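Local structure of 2-nitrobenzoate nitroreductase (Pseudomonas fluorescens, 4Z85) at residues S7-N11 against M12-W16; T77-N80 against I81-E85; I96-R99 against M100-G104; I147-S150 against K151-M155; M163-E167 against E168-E172. The protein reduces the nitro group of 2-nitrobenzoate, probably with FMN as its bound cofactor, and belongs to the flavoredoxin family. All coordinates share one frame; numbering follows the deposited sequence. Where two conformers were deposited one is given.

Interaction 1: S7-N11 against M12-W16; sequences SGLTN and MQKYW
T10 and Q13 are brought together by their first torsions: the threonine turns OG1 between its own backbone N and carbonyl carbon (chi1 70°), facing the opening turn of the helix, while Q13 sets CG anti to its carbonyl carbon and stays extended, sending its amide back past the preceding loop. T10 OG1 thereby accepts from Q13 N at 3.1 Å. In return Q13 OE1 takes the T10 N hydrogen at 3.0 Å, with the donor tilted 35° from the plane of the side-chain carbonyl. A water donates to the same OE1 and to G8 O, 2.8 Å from each, a second tie to the loop. L9 lies across this amide, CB and CD2 each 3.6 Å from Q13 OE1, and its CB also meets K14 CG at 3.9 Å. The lysine chain, bent at chi3 (-71°), passes T10 O and places NZ 3.1 Å from N11 OD1, nearly along the C=O axis. Shortening this lysine to an alanine is likely to leave N11 OD1 without this donor and to expose one flank of L9. N11 ND2 has a weak bond to D53 of the second subunit, and L175 of that subunit packs against L9 and Q13. Backbone bonds from K14 N to T10 O and from Y15 N to N11 O start the helix, and the reciprocal T10-Q13 pair at its N-terminus is a capping box with T10 as N-cap.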
# COMPACT_ATOMS: atom_id res chain seq x y z
N SER A 7 -17.72 11.90 -9.69
CA SER A 7 -19.18 11.80 -9.77
C SER A 7 -19.65 11.40 -11.17
O SER A 7 -20.69 10.75 -11.32
CB SER A 7 -19.82 13.12 -9.36
OG SER A 7 -19.36 14.19 -10.17
N GLY A 8 -18.89 11.76 -12.18
CA GLY A 8 -19.30 11.45 -13.54
C GLY A 8 -19.08 10.01 -13.99
O GLY A 8 -19.54 9.63 -15.07
N LEU A 9 -18.43 9.20 -13.15
CA LEU A 9 -17.87 7.93 -13.63
C LEU A 9 -18.60 6.66 -13.22
O LEU A 9 -19.30 6.62 -12.20
CB LEU A 9 -16.41 7.83 -13.15
CG LEU A 9 -15.57 9.08 -13.39
CD1 LEU A 9 -14.15 8.87 -12.85
CD2 LEU A 9 -15.53 9.43 -14.87
N THR A 10 -18.41 5.61 -14.01
CA THR A 10 -18.88 4.28 -13.67
C THR A 10 -17.91 3.69 -12.65
O THR A 10 -16.81 4.21 -12.47
CB THR A 10 -18.95 3.36 -14.89
OG1 THR A 10 -17.62 3.06 -15.34
CG2 THR A 10 -19.72 4.04 -16.02
N ASN A 11 -18.31 2.59 -12.02
CA ASN A 11 -17.41 1.89 -11.10
C ASN A 11 -16.16 1.38 -11.79
O ASN A 11 -15.08 1.38 -11.20
CB ASN A 11 -18.14 0.74 -10.42
CG ASN A 11 -18.92 1.19 -9.21
OD1 ASN A 11 -18.68 2.27 -8.67
ND2 ASN A 11 -19.88 0.37 -8.78
N MET A 12 -16.28 0.96 -13.04
CA MET A 12 -15.11 0.50 -13.78
C MET A 12 -14.14 1.64 -14.06
O MET A 12 -12.91 1.47 -13.98
CB MET A 12 -15.53 -0.16 -15.10
CG MET A 12 -14.39 -0.88 -15.81
SD MET A 12 -13.67 -2.18 -14.79
CE MET A 12 -15.15 -3.08 -14.30
N GLN A 13 -14.68 2.81 -14.38
CA GLN A 13 -13.85 3.97 -14.67
C GLN A 13 -13.10 4.42 -13.41
O GLN A 13 -11.90 4.73 -13.45
CB GLN A 13 -14.69 5.10 -15.25
CG GLN A 13 -15.23 4.76 -16.65
CD GLN A 13 -16.21 5.80 -17.18
OE1 GLN A 13 -16.88 6.50 -16.41
NE2 GLN A 13 -16.30 5.91 -18.50
N LYS A 14 -13.83 4.42 -12.29
CA LYS A 14 -13.23 4.74 -11.00
C LYS A 14 -12.14 3.73 -10.66
O LYS A 14 -11.05 4.12 -10.24
CB LYS A 14 -14.30 4.78 -9.90
CG LYS A 14 -15.12 6.07 -9.92
CD LYS A 14 -16.18 6.14 -8.84
CE LYS A 14 -17.32 5.19 -9.11
NZ LYS A 14 -18.41 5.30 -8.11
N TYR A 15 -12.43 2.45 -10.84
CA TYR A 15 -11.41 1.42 -10.64
C TYR A 15 -10.16 1.70 -11.46
O TYR A 15 -9.04 1.67 -10.93
CB TYR A 15 -11.96 0.04 -10.98
CG TYR A 15 -10.89 -1.04 -11.01
CD1 TYR A 15 -10.50 -1.70 -9.84
CD2 TYR A 15 -10.27 -1.39 -12.20
CE1 TYR A 15 -9.53 -2.68 -9.87
CE2 TYR A 15 -9.30 -2.37 -12.23
CZ TYR A 15 -8.93 -3.01 -11.07
OH TYR A 15 -7.96 -3.99 -11.14
N TRP A 16 -10.32 2.00 -12.74
CA TRP A 16 -9.12 2.22 -13.55
C TRP A 16 -8.34 3.46 -13.14
O TRP A 16 -7.10 3.43 -13.14
CB TRP A 16 -9.46 2.27 -15.04
CG TRP A 16 -9.59 0.90 -15.59
CD1 TRP A 16 -10.74 0.20 -15.78
CD2 TRP A 16 -8.53 0.04 -15.99
NE1 TRP A 16 -10.47 -1.04 -16.28
CE2 TRP A 16 -9.11 -1.17 -16.42
CE3 TRP A 16 -7.14 0.18 -16.04
CZ2 TRP A 16 -8.35 -2.24 -16.89
CZ3 TRP A 16 -6.38 -0.89 -16.51
CH2 TRP A 16 -6.99 -2.08 -16.92
O HOH W 1 -19.25 7.73 -17.12

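Interaction 2: T77-N80 against I81-E85; sequences TLKN and IIERE
L78 O receives I82 N at 2.9 Å, the same length as the bonds from I81 N to T77 O and from E83 N to K79 O, and R84 N to N80 O continues the series. The carbonyls are also lined by carbon: I82 CG1 comes to 3.2 Å from L78 O, and E83 CG to 3.1 Å from K79 O, because both side chains put that branch beside their own backbone N and so lean back over the preceding turn. K79 goes the other way round, CG anti to the backbone N (chi1 -177°) and fully extended, so E83 meets the flank of its chain. E83 OE2 rests 3.2 Å from K79 CE, but NZ stands 4.3 Å from OE2; the charges attract at most loosely, too far apart for a salt bridge. The helix lies against the barrel, burying T77, L78, N80 and I81 and turning K79 and E83 to the exposed side. T77 and I81 lie side by side, CG2 of the threonine 3.8 Å from CD1 of the isoleucine, against V30 and L143 respectively. The buried polar ends have partners in the fold: T77 OG1 bonds Y44 OH, and N80 ND2 bonds both N40 OD1 and S32 OG. R84 NH2 reaches N34 O. E85, just past the helix, leaves helical geometry with a positive phi (56°), its N still bonded to I81 O at 2.7 Å.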
# COMPACT_ATOMS: atom_id res chain seq x y z
N THR A 77 -11.27 -16.58 0.11
CA THR A 77 -10.34 -16.09 1.11
C THR A 77 -11.04 -15.62 2.38
O THR A 77 -10.65 -16.00 3.50
CB THR A 77 -9.51 -14.93 0.55
OG1 THR A 77 -8.95 -15.31 -0.71
CG2 THR A 77 -8.39 -14.54 1.52
N LEU A 78 -12.08 -14.81 2.21
CA LEU A 78 -12.78 -14.20 3.33
C LEU A 78 -13.41 -15.24 4.24
O LEU A 78 -13.28 -15.16 5.46
CB LEU A 78 -13.84 -13.22 2.83
CG LEU A 78 -14.48 -12.31 3.88
CD1 LEU A 78 -13.40 -11.56 4.65
CD2 LEU A 78 -15.46 -11.34 3.24
N LYS A 79 -14.09 -16.22 3.66
CA LYS A 79 -14.73 -17.26 4.46
C LYS A 79 -13.70 -18.11 5.22
O LYS A 79 -13.90 -18.44 6.39
CB LYS A 79 -15.61 -18.15 3.58
CG LYS A 79 -16.39 -19.23 4.33
CD LYS A 79 -17.37 -19.93 3.40
CE LYS A 79 -18.26 -20.90 4.16
NZ LYS A 79 -19.24 -21.54 3.25
N ASN A 80 -12.59 -18.43 4.56
CA ASN A 80 -11.51 -19.18 5.19
C ASN A 80 -10.92 -18.43 6.39
O ASN A 80 -10.62 -19.01 7.44
CB ASN A 80 -10.40 -19.48 4.19
CG ASN A 80 -10.84 -20.41 3.06
OD1 ASN A 80 -11.97 -20.92 3.06
ND2 ASN A 80 -9.95 -20.63 2.10
N ILE A 81 -10.75 -17.12 6.21
CA ILE A 81 -10.20 -16.29 7.27
C ILE A 81 -11.19 -16.17 8.44
O ILE A 81 -10.81 -16.24 9.60
CB ILE A 81 -9.82 -14.88 6.75
CG1 ILE A 81 -8.56 -14.97 5.89
CG2 ILE A 81 -9.64 -13.90 7.92
CD1 ILE A 81 -8.19 -13.65 5.20
N ILE A 82 -12.47 -15.99 8.11
CA ILE A 82 -13.52 -15.91 9.12
C ILE A 82 -13.59 -17.18 9.95
O ILE A 82 -13.65 -17.13 11.19
CB ILE A 82 -14.89 -15.64 8.48
CG1 ILE A 82 -14.95 -14.21 7.96
CG2 ILE A 82 -16.01 -15.88 9.49
CD1 ILE A 82 -16.19 -13.90 7.16
N GLU A 83 -13.54 -18.32 9.27
CA GLU A 83 -13.65 -19.61 9.93
C GLU A 83 -12.43 -19.96 10.77
O GLU A 83 -12.57 -20.42 11.90
CB GLU A 83 -13.90 -20.71 8.89
CG GLU A 83 -15.26 -20.60 8.20
CD GLU A 83 -15.45 -21.63 7.09
OE1 GLU A 83 -14.44 -22.21 6.61
OE2 GLU A 83 -16.61 -21.86 6.70
N ARG A 84 -11.23 -19.72 10.24
CA ARG A 84 -10.03 -20.16 10.95
C ARG A 84 -9.39 -19.06 11.81
O ARG A 84 -8.59 -19.36 12.70
CB ARG A 84 -9.00 -20.69 9.96
CG ARG A 84 -9.50 -21.81 9.08
CD ARG A 84 -8.89 -23.12 9.51
NE ARG A 84 -9.25 -24.22 8.62
CZ ARG A 84 -8.71 -25.43 8.68
NH1 ARG A 84 -7.77 -25.68 9.58
NH2 ARG A 84 -9.09 -26.38 7.84
N GLU A 85 -9.72 -17.80 11.53
CA GLU A 85 -9.14 -16.64 12.21
C GLU A 85 -7.62 -16.64 12.07
O GLU A 85 -6.90 -16.06 12.89
CB GLU A 85 -9.56 -16.60 13.68
CG GLU A 85 -11.08 -16.63 13.82
CD GLU A 85 -11.55 -16.58 15.25
OE1 GLU A 85 -10.80 -16.08 16.12
OE2 GLU A 85 -12.69 -17.03 15.50

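Interaction 3: I96-R99 against M100-G104; sequences IAER and MVLCG
E98 and L102 make the main side-chain contact of this helical stretch, crossing one turn apart. The glutamate leaves the backbone with CG anti to N and then bends at chi2 (63°), which swings its carboxylate along the helix until OE1 lies 3.7 Å from L102 CD2. The leucine puts CG beside its own backbone N, and CG therefore also rests 3.3 Å from E98 O. That same carbonyl accepts L102 N at 2.9 Å, so E98 bonds the leucine backbone while its carboxylate merely rests against the side chain. On the buried side M100 CB sits 3.3 Å from both I96 O and A97 O, and the chain, bent at chi2 and chi3, folds its methyl CE back to 3.7 Å from A97 O. V101 CG2 touches that oxygen too. Behind these contacts stand the backbone bonds from M100 N to I96 O, V101 N to A97 O and C103 N to R99 O; at the C-terminal end G104 N turns to V101 O, three residues back, at 3.0 Å.

R99 bends at chi3 (-75°); NH2 forms a salt bridge with D134 and NH1 bonds G118 O, tying the helix to the neighbouring loops, and NH2 also bonds R95 O one turn back in the same helix. Farther out, M100 and C103 pack on P43 of strand 39-52, and E98, V101 and L102 meet L202, T203 and P205 of the second subunit, respectively. The stretch is thus the C-terminal part of helix 94-103, set between a barrel strand and the second subunit in a flavin reductase-like domain.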
# COMPACT_ATOMS: atom_id res chain seq x y z
N ILE A 96 8.24 -16.30 -7.25
CA ILE A 96 6.84 -16.71 -7.25
C ILE A 96 5.90 -15.79 -8.01
O ILE A 96 4.70 -15.99 -7.98
CB ILE A 96 6.31 -16.86 -5.81
CG1 ILE A 96 6.30 -15.52 -5.07
CG2 ILE A 96 7.14 -17.89 -5.04
CD1 ILE A 96 5.51 -15.57 -3.77
N ALA A 97 6.44 -14.81 -8.73
CA ALA A 97 5.59 -13.81 -9.39
C ALA A 97 4.60 -14.40 -10.39
O ALA A 97 3.40 -14.05 -10.40
CB ALA A 97 6.47 -12.77 -10.08
N GLU A 98 5.08 -15.28 -11.28
CA GLU A 98 4.18 -15.82 -12.29
C GLU A 98 3.02 -16.63 -11.68
O GLU A 98 1.86 -16.44 -12.05
CB GLU A 98 4.95 -16.71 -13.28
CG GLU A 98 4.05 -17.29 -14.36
CD GLU A 98 3.42 -16.22 -15.23
OE1 GLU A 98 2.18 -16.22 -15.39
OE2 GLU A 98 4.17 -15.38 -15.76
N ARG A 99 3.36 -17.51 -10.75
CA ARG A 99 2.34 -18.32 -10.10
C ARG A 99 1.39 -17.43 -9.29
O ARG A 99 0.19 -17.67 -9.25
CB ARG A 99 2.99 -19.38 -9.23
CG ARG A 99 3.67 -20.49 -10.04
CD ARG A 99 4.44 -21.43 -9.14
NE ARG A 99 5.69 -20.85 -8.66
CZ ARG A 99 6.47 -21.41 -7.75
NH1 ARG A 99 6.14 -22.59 -7.22
NH2 ARG A 99 7.59 -20.80 -7.37
N MET A 100 1.93 -16.38 -8.68
CA MET A 100 1.09 -15.39 -8.03
C MET A 100 0.04 -14.86 -8.99
O MET A 100 -1.14 -14.81 -8.66
CB MET A 100 1.93 -14.24 -7.47
CG MET A 100 1.12 -13.13 -6.79
SD MET A 100 0.49 -11.87 -7.91
CE MET A 100 2.01 -11.17 -8.54
N VAL A 101 0.47 -14.44 -10.18
CA VAL A 101 -0.49 -13.90 -11.13
C VAL A 101 -1.50 -14.98 -11.55
O VAL A 101 -2.69 -14.69 -11.70
CB VAL A 101 0.22 -13.31 -12.36
CG1 VAL A 101 -0.78 -12.97 -13.45
CG2 VAL A 101 1.01 -12.07 -11.93
N LEU A 102 -1.03 -16.22 -11.71
CA LEU A 102 -1.94 -17.33 -12.05
C LEU A 102 -3.01 -17.54 -10.97
O LEU A 102 -4.16 -17.89 -11.28
CB LEU A 102 -1.16 -18.62 -12.27
CG LEU A 102 -0.18 -18.59 -13.45
CD1 LEU A 102 0.53 -19.91 -13.60
CD2 LEU A 102 -0.92 -18.20 -14.73
N CYS A 103 -2.65 -17.29 -9.72
CA CYS A 103 -3.61 -17.41 -8.61
C CYS A 103 -4.76 -16.43 -8.69
O CYS A 103 -5.82 -16.65 -8.09
CB CYS A 103 -2.91 -17.22 -7.28
SG CYS A 103 -1.96 -18.61 -6.76
N GLY A 104 -4.55 -15.33 -9.40
CA GLY A 104 -5.58 -14.32 -9.53
C GLY A 104 -6.61 -14.67 -10.59
O GLY A 104 -7.54 -13.90 -10.84

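Interaction 4: I147-S150 against K151-M155; sequences IDFS and KQRSM
I147 and M155 form an antiparallel hydrogen-bonded pair, I147 N to M155 O at 2.9 Å and M155 N to I147 O at 2.8 Å. Nearer the turn the backbone pattern slips: F149 N and S150 N both donate to R153 O, at 2.9 and 3.0 Å and from the same face of its plane; with two residues facing one, this is a classic beta bulge. The F149 bond is the more bent, 137° at the hydrogen. A type I turn from S150 to R153 closes the hairpin.

Among the polar side chains, S150 OG accepts from Q152 NE2 at 3.2 Å, almost in the plane of the amide, and more weakly from Q152 N. S154 OG lies 2.8 Å from D148 OD1 and is also hydrogen-bonded with H63 NE2.

The apolar contacts centre on M155 CE, which a bend at chi3 (-68°) carries to 3.7 Å from I147 CG2. The same methyl stands near the plane of the F149 ring at its edge, while R153 CD lies over one face; the guanidinium is turned 83° from that ring.

R153 forms a salt bridge with D62 and bonds M50 O of the second subunit, whose I147 packs on its counterpart here. The hairpin joins barrel strands 137-150 and 153-165 at one end, with strand 55-62 next to the latter, bonded to it between S154 and V61.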
# COMPACT_ATOMS: atom_id res chain seq x y z
N ILE A 147 -13.95 -5.41 8.92
CA ILE A 147 -14.91 -4.33 8.78
C ILE A 147 -15.57 -4.48 7.42
O ILE A 147 -14.89 -4.40 6.42
CB ILE A 147 -14.26 -2.94 8.89
CG1 ILE A 147 -13.73 -2.70 10.31
CG2 ILE A 147 -15.27 -1.86 8.54
CD1 ILE A 147 -13.06 -1.37 10.50
N ASP A 148 -16.87 -4.71 7.37
CA ASP A 148 -17.53 -4.78 6.06
C ASP A 148 -17.55 -3.40 5.43
O ASP A 148 -17.96 -2.42 6.04
CB ASP A 148 -18.94 -5.34 6.19
CG ASP A 148 -18.95 -6.80 6.59
OD1 ASP A 148 -18.02 -7.55 6.19
OD2 ASP A 148 -19.87 -7.19 7.33
N PHE A 149 -17.06 -3.33 4.20
CA PHE A 149 -17.04 -2.13 3.38
C PHE A 149 -18.45 -1.95 2.82
O PHE A 149 -19.10 -0.93 3.00
CB PHE A 149 -15.99 -2.32 2.28
CG PHE A 149 -15.69 -1.09 1.48
CD1 PHE A 149 -16.42 -0.81 0.33
CD2 PHE A 149 -14.63 -0.27 1.81
CE1 PHE A 149 -16.13 0.30 -0.44
CE2 PHE A 149 -14.32 0.84 1.05
CZ PHE A 149 -15.08 1.14 -0.08
N SER A 150 -18.90 -3.00 2.15
CA SER A 150 -20.23 -3.07 1.56
C SER A 150 -20.64 -4.53 1.57
O SER A 150 -19.92 -5.37 2.09
CB SER A 150 -20.24 -2.51 0.14
OG SER A 150 -19.38 -3.26 -0.69
N LYS A 151 -21.79 -4.85 0.99
CA LYS A 151 -22.21 -6.25 0.97
C LYS A 151 -21.31 -7.09 0.07
O LYS A 151 -21.32 -8.32 0.16
CB LYS A 151 -23.67 -6.37 0.54
CG LYS A 151 -24.66 -6.03 1.65
CD LYS A 151 -25.59 -4.90 1.25
CE LYS A 151 -26.91 -4.99 2.00
NZ LYS A 151 -27.98 -4.21 1.31
N GLN A 152 -20.51 -6.43 -0.76
CA GLN A 152 -19.65 -7.12 -1.72
C GLN A 152 -18.14 -6.99 -1.44
O GLN A 152 -17.32 -7.54 -2.18
CB GLN A 152 -19.95 -6.60 -3.12
CG GLN A 152 -19.54 -5.14 -3.32
CD GLN A 152 -20.60 -4.32 -4.03
OE1 GLN A 152 -20.99 -4.62 -5.16
NE2 GLN A 152 -21.08 -3.26 -3.37
N ARG A 153 -17.77 -6.26 -0.39
CA ARG A 153 -16.36 -5.98 -0.11
C ARG A 153 -16.12 -5.84 1.38
O ARG A 153 -16.94 -5.27 2.09
CB ARG A 153 -15.95 -4.70 -0.82
CG ARG A 153 -14.45 -4.45 -0.90
CD ARG A 153 -14.21 -3.44 -2.01
NE ARG A 153 -12.81 -3.13 -2.22
CZ ARG A 153 -11.95 -3.94 -2.83
NH1 ARG A 153 -12.33 -5.13 -3.28
NH2 ARG A 153 -10.69 -3.55 -2.98
N SER A 154 -14.98 -6.34 1.86
CA SER A 154 -14.67 -6.28 3.28
C SER A 154 -13.22 -5.89 3.49
O SER A 154 -12.36 -6.25 2.69
CB SER A 154 -14.95 -7.62 3.95
OG SER A 154 -16.34 -7.87 3.96
N MET A 155 -12.96 -5.15 4.55
CA MET A 155 -11.59 -4.84 4.94
C MET A 155 -11.15 -5.80 6.04
O MET A 155 -11.72 -5.81 7.14
CB MET A 155 -11.49 -3.39 5.40
CG MET A 155 -11.64 -2.39 4.25
SD MET A 155 -11.67 -0.68 4.77
CE MET A 155 -13.23 -0.65 5.65

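Interaction 5: M163-E167 against E168-E172; sequences MYFRE and ELIDE
R166 O accepts L169 N at 2.9 Å from well above its carbonyl plane, and I170 N adds a weak bond to E167 O, as the chain leaves barrel strand 153-165. The motif is a short 3-10 turn that links this strand to strand 170-171. R166 and E168 run alongside each other on one flank of it. Bent at chi3 (66°), the arginine offers NE to E168 OE2 in a short salt bridge of 2.6 Å; the oxygen sits at the edge of the guanidinium, near its plane, and is met on its syn side but from out of the carboxylate plane, the two planar groups being turned 77° apart. A methionine in place of R166 would probably leave the E168 carboxylate without its charged mate and free to swing. R95 brings a second positive charge close to R166 NE. T2 of the second subunit lies against E167 and I170. On the buried side I170 runs roughly perpendicular to F165, F165 CB touching I170 CG2 at 3.6 Å. I170 CG1, anti to the backbone N, carries CD1 over the F165 ring in a CH-pi contact, 4.0 Å from the centroid and 5° off the ring normal.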
# COMPACT_ATOMS: atom_id res chain seq x y z
N MET A 163 7.02 -13.93 11.70
CA MET A 163 7.48 -13.82 10.32
C MET A 163 8.46 -14.93 9.92
O MET A 163 9.34 -15.29 10.70
CB MET A 163 8.14 -12.47 10.08
CG MET A 163 7.24 -11.25 10.30
SD MET A 163 8.09 -9.74 9.79
CE MET A 163 6.93 -8.46 10.30
N TYR A 164 8.30 -15.44 8.70
CA TYR A 164 9.29 -16.30 8.06
C TYR A 164 10.12 -15.50 7.05
O TYR A 164 9.57 -14.75 6.25
CB TYR A 164 8.61 -17.46 7.34
CG TYR A 164 9.49 -18.07 6.28
CD1 TYR A 164 10.50 -18.97 6.62
CD2 TYR A 164 9.34 -17.74 4.93
CE1 TYR A 164 11.31 -19.53 5.66
CE2 TYR A 164 10.16 -18.29 3.97
CZ TYR A 164 11.14 -19.19 4.34
OH TYR A 164 11.95 -19.74 3.38
N PHE A 165 11.44 -15.68 7.09
CA PHE A 165 12.33 -15.12 6.07
C PHE A 165 13.22 -16.21 5.47
O PHE A 165 13.71 -17.05 6.22
CB PHE A 165 13.26 -14.05 6.66
CG PHE A 165 12.57 -12.98 7.44
CD1 PHE A 165 12.25 -13.17 8.77
CD2 PHE A 165 12.29 -11.75 6.85
CE1 PHE A 165 11.63 -12.17 9.50
CE2 PHE A 165 11.68 -10.74 7.59
CZ PHE A 165 11.35 -10.95 8.90
N ARG A 166 13.43 -16.19 4.16
CA ARG A 166 14.56 -16.93 3.58
C ARG A 166 15.81 -16.44 4.30
O ARG A 166 15.95 -15.25 4.56
CB ARG A 166 14.67 -16.71 2.06
CG ARG A 166 13.52 -17.31 1.26
CD ARG A 166 13.71 -17.09 -0.24
NE ARG A 166 14.87 -17.82 -0.74
CZ ARG A 166 14.82 -19.08 -1.17
NH1 ARG A 166 13.67 -19.74 -1.18
NH2 ARG A 166 15.93 -19.67 -1.61
N GLU A 167 16.71 -17.35 4.65
CA GLU A 167 17.82 -16.97 5.52
C GLU A 167 18.66 -15.83 4.97
O GLU A 167 19.13 -14.98 5.72
CB GLU A 167 18.72 -18.18 5.80
CG GLU A 167 18.91 -18.44 7.28
CD GLU A 167 19.66 -19.73 7.54
OE1 GLU A 167 20.69 -19.96 6.88
OE2 GLU A 167 19.20 -20.51 8.41
N GLU A 168 18.82 -15.79 3.65
CA GLU A 168 19.63 -14.76 3.02
C GLU A 168 19.02 -13.36 3.16
O GLU A 168 19.72 -12.37 3.01
CB GLU A 168 19.88 -15.09 1.55
CG GLU A 168 18.63 -15.15 0.68
CD GLU A 168 18.03 -16.54 0.59
OE1 GLU A 168 18.28 -17.37 1.49
OE2 GLU A 168 17.29 -16.80 -0.39
N LEU A 169 17.72 -13.29 3.46
CA LEU A 169 17.03 -12.00 3.47
C LEU A 169 16.92 -11.35 4.84
O LEU A 169 16.34 -10.27 4.98
CB LEU A 169 15.63 -12.15 2.88
CG LEU A 169 15.58 -12.63 1.43
CD1 LEU A 169 14.14 -12.70 0.96
CD2 LEU A 169 16.43 -11.73 0.53
N ILE A 170 17.47 -11.99 5.87
CA ILE A 170 17.31 -11.48 7.23
C ILE A 170 18.64 -11.46 7.97
O ILE A 170 19.40 -12.43 7.93
CB ILE A 170 16.27 -12.32 8.02
CG1 ILE A 170 16.11 -11.82 9.46
CG2 ILE A 170 16.61 -13.81 7.99
CD1 ILE A 170 15.44 -10.45 9.58
N ASP A 171 18.93 -10.34 8.61
CA ASP A 171 20.06 -10.23 9.52
C ASP A 171 19.53 -10.53 10.93
O ASP A 171 19.11 -9.63 11.65
CB ASP A 171 20.68 -8.83 9.44
CG ASP A 171 21.97 -8.71 10.25
OD1 ASP A 171 22.21 -9.55 11.14
OD2 ASP A 171 22.74 -7.76 9.99
N GLU A 172 19.56 -11.81 11.29
CA GLU A 172 18.92 -12.28 12.52
C GLU A 172 19.53 -11.64 13.77
O GLU A 172 18.82 -11.37 14.75
CB GLU A 172 19.00 -13.80 12.61
CG GLU A 172 18.28 -14.39 13.81
CD GLU A 172 18.38 -15.90 13.87
OE1 GLU A 172 19.52 -16.42 13.94
OE2 GLU A 172 17.32 -16.57 13.86

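Interactions 4 and 5 stand at the two ends of strand 153-165, their centres about 34 Å apart on opposite sides of the chain's centre. Interaction 2 is a close neighbour of interaction 4, about 14 Å between centres. Interaction 1 approaches interaction 4 to about 6 Å between nearest atoms without touching, and interaction 3 lies about 8 Å, nearest atoms, from both interactions 2 and 5. Interactions 1, 3, 4 and 5 all meet the second subunit, whereas residues 77-85 do not. FMN probably binds within the flavin reductase-like domain, which includes interactions 2 to 5.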